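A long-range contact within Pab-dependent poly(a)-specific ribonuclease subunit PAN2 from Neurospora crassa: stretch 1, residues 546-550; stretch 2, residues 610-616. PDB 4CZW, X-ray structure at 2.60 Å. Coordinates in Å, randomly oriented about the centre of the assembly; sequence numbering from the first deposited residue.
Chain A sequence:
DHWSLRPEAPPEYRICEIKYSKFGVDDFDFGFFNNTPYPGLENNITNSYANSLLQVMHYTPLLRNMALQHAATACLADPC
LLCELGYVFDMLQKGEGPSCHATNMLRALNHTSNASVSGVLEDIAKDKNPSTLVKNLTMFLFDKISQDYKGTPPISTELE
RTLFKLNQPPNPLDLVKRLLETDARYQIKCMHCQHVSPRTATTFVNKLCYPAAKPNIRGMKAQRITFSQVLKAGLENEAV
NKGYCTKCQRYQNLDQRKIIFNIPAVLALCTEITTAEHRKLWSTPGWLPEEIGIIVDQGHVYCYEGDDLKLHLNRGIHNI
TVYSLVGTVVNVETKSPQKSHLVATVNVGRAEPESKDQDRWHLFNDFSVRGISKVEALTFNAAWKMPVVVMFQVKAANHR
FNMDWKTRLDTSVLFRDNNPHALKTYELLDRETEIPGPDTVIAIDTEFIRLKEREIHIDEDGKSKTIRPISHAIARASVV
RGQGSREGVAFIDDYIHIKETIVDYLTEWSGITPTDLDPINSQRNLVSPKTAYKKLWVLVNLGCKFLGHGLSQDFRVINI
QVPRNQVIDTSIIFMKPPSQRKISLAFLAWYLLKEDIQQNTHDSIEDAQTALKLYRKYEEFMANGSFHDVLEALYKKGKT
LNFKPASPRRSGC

Stretch 1 546-550: FLGHG
Stretch 2, residues 610-616: TALKLYR

The end of a strand, 546-548, lies across one face of a helix that runs through all of 610-616. The two axes approach to 7.6 Å, and their N-to-C directions differ by 96°, so the crossing is nearly perpendicular and the contact is short: 235 Å² is buried, both sides summed. Register is set by two CA pairs, Gly 548 CA to Ala 611 CA at 5.5 Å and Leu 547 CA to Leu 612 CA at 6.9 Å.

The helix is regular, with phi near -65° and psi near -40°; Tyr 615 N to Ala 611 O, at 3.0 Å, is one of its i to i-4 hydrogen bonds. No hydrogen bond crosses between the stretches, so the fit rests on packing.

The main bump is Leu 547 (phi/psi -107/134), which points toward the helix and has 92 Å² covered. With chi1 -163° (t) and chi2 153° (t), it sets its two methyls against a hollow formed by Ala 611, Leu 612 and Tyr 615. Leu 547 CD2 lies 3.6 Å from Ala 611 O and 4.0 Å from Ala 611 CB. Leu 547 CD1 lies 3.9 Å from Leu 612 CD1 (chi1 t, chi2 p) and 3.7 Å from Tyr 615 CD2, approaching that ring obliquely; Tyr 615 has chi1 175° (t) and chi2 74°. A branched apolar side chain suits this site because its two methyls reach different parts of the hollow.

Beside it the relief reverses. Ala 611 CB points toward the strand and packs on backbone, 4.0 Å from Gly 548 CA and 4.2 Å from His 549 N. Gly 548 is nearly extended at -176/-173, and a CB there would point away from the helix. His 549 (chi1 -167°, t) contributes mainly through its backbone, with 23 Å² covered; its ring nitrogens are hydrogen-bonded elsewhere in the structure. Lys 613 points away, exposed.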

# COMPACT_ATOMS: atom_id res chain seq x y z
N PHE A 546 2.88 16.25 15.61
CA PHE A 546 1.47 16.60 15.42
C PHE A 546 0.76 16.78 16.75
O PHE A 546 0.67 15.85 17.55
CB PHE A 546 0.77 15.54 14.57
CG PHE A 546 1.13 15.58 13.12
CD1 PHE A 546 2.36 15.13 12.68
CD2 PHE A 546 0.23 16.08 12.18
CE1 PHE A 546 2.70 15.17 11.34
CE2 PHE A 546 0.56 16.12 10.84
CZ PHE A 546 1.80 15.67 10.42
N LEU A 547 0.25 17.99 16.98
CA LEU A 547 -0.45 18.32 18.22
C LEU A 547 -1.95 18.43 17.98
O LEU A 547 -2.38 19.07 17.02
CB LEU A 547 0.11 19.62 18.81
CG LEU A 547 -0.18 19.97 20.27
CD1 LEU A 547 0.92 20.85 20.83
CD2 LEU A 547 -1.54 20.65 20.43
N GLY A 548 -2.74 17.81 18.85
CA GLY A 548 -4.18 17.85 18.72
C GLY A 548 -4.90 17.15 19.86
O GLY A 548 -4.28 16.73 20.84
N HIS A 549 -6.22 17.02 19.73
CA HIS A 549 -7.03 16.38 20.75
C HIS A 549 -7.75 15.16 20.18
O HIS A 549 -8.60 15.29 19.31
CB HIS A 549 -8.04 17.37 21.33
CG HIS A 549 -8.70 16.89 22.59
ND1 HIS A 549 -8.15 17.08 23.83
CD2 HIS A 549 -9.87 16.24 22.79
CE1 HIS A 549 -8.94 16.57 24.75
NE2 HIS A 549 -10.00 16.05 24.15
N GLY A 550 -7.40 13.98 20.69
CA GLY A 550 -7.97 12.74 20.20
C GLY A 550 -7.63 12.49 18.74
O GLY A 550 -8.51 12.22 17.93
N THR A 610 -7.09 25.72 20.12
CA THR A 610 -7.52 25.40 21.48
C THR A 610 -6.62 24.34 22.10
O THR A 610 -6.16 24.48 23.23
CB THR A 610 -8.98 24.89 21.51
OG1 THR A 610 -9.85 25.92 21.01
CG2 THR A 610 -9.39 24.52 22.92
N ALA A 611 -6.36 23.27 21.34
CA ALA A 611 -5.50 22.19 21.80
C ALA A 611 -4.08 22.69 22.05
O ALA A 611 -3.42 22.26 22.99
CB ALA A 611 -5.48 21.06 20.78
N LEU A 612 -3.62 23.61 21.20
CA LEU A 612 -2.30 24.20 21.36
C LEU A 612 -2.23 25.02 22.64
O LEU A 612 -1.23 24.98 23.36
CB LEU A 612 -1.96 25.07 20.15
CG LEU A 612 -0.57 25.73 20.17
CD1 LEU A 612 0.52 24.68 20.26
CD2 LEU A 612 -0.37 26.62 18.96
N LYS A 613 -3.29 25.78 22.92
CA LYS A 613 -3.38 26.55 24.15
C LYS A 613 -3.37 25.64 25.37
O LYS A 613 -2.73 25.94 26.38
CB LYS A 613 -4.64 27.42 24.15
CG LYS A 613 -4.62 28.59 23.19
CD LYS A 613 -5.91 29.38 23.27
CE LYS A 613 -5.85 30.63 22.42
NZ LYS A 613 -7.12 31.42 22.50
N LEU A 614 -4.08 24.52 25.27
CA LEU A 614 -4.16 23.55 26.35
C LEU A 614 -2.80 22.93 26.64
O LEU A 614 -2.46 22.67 27.80
CB LEU A 614 -5.18 22.46 26.02
CG LEU A 614 -6.65 22.87 26.08
CD1 LEU A 614 -7.54 21.74 25.58
CD2 LEU A 614 -7.04 23.26 27.50
N TYR A 615 -2.02 22.69 25.59
CA TYR A 615 -0.69 22.12 25.76
C TYR A 615 0.26 23.12 26.41
O TYR A 615 1.13 22.74 27.19
CB TYR A 615 -0.12 21.65 24.42
CG TYR A 615 1.31 21.16 24.53
CD1 TYR A 615 1.60 19.93 25.10
CD2 TYR A 615 2.37 21.94 24.07
CE1 TYR A 615 2.90 19.48 25.21
CE2 TYR A 615 3.67 21.50 24.18
CZ TYR A 615 3.93 20.26 24.75
OH TYR A 615 5.23 19.82 24.85
N ARG A 616 0.09 24.40 26.08
CA ARG A 616 0.92 25.44 26.66
C ARG A 616 0.64 25.59 28.15
O ARG A 616 1.55 25.83 28.94
CB ARG A 616 0.70 26.78 25.94
CG ARG A 616 1.19 26.79 24.50
CD ARG A 616 2.61 26.26 24.40
NE ARG A 616 3.11 26.28 23.02
CZ ARG A 616 4.25 25.72 22.64
NH1 ARG A 616 5.02 25.09 23.52
NH2 ARG A 616 4.63 25.78 21.37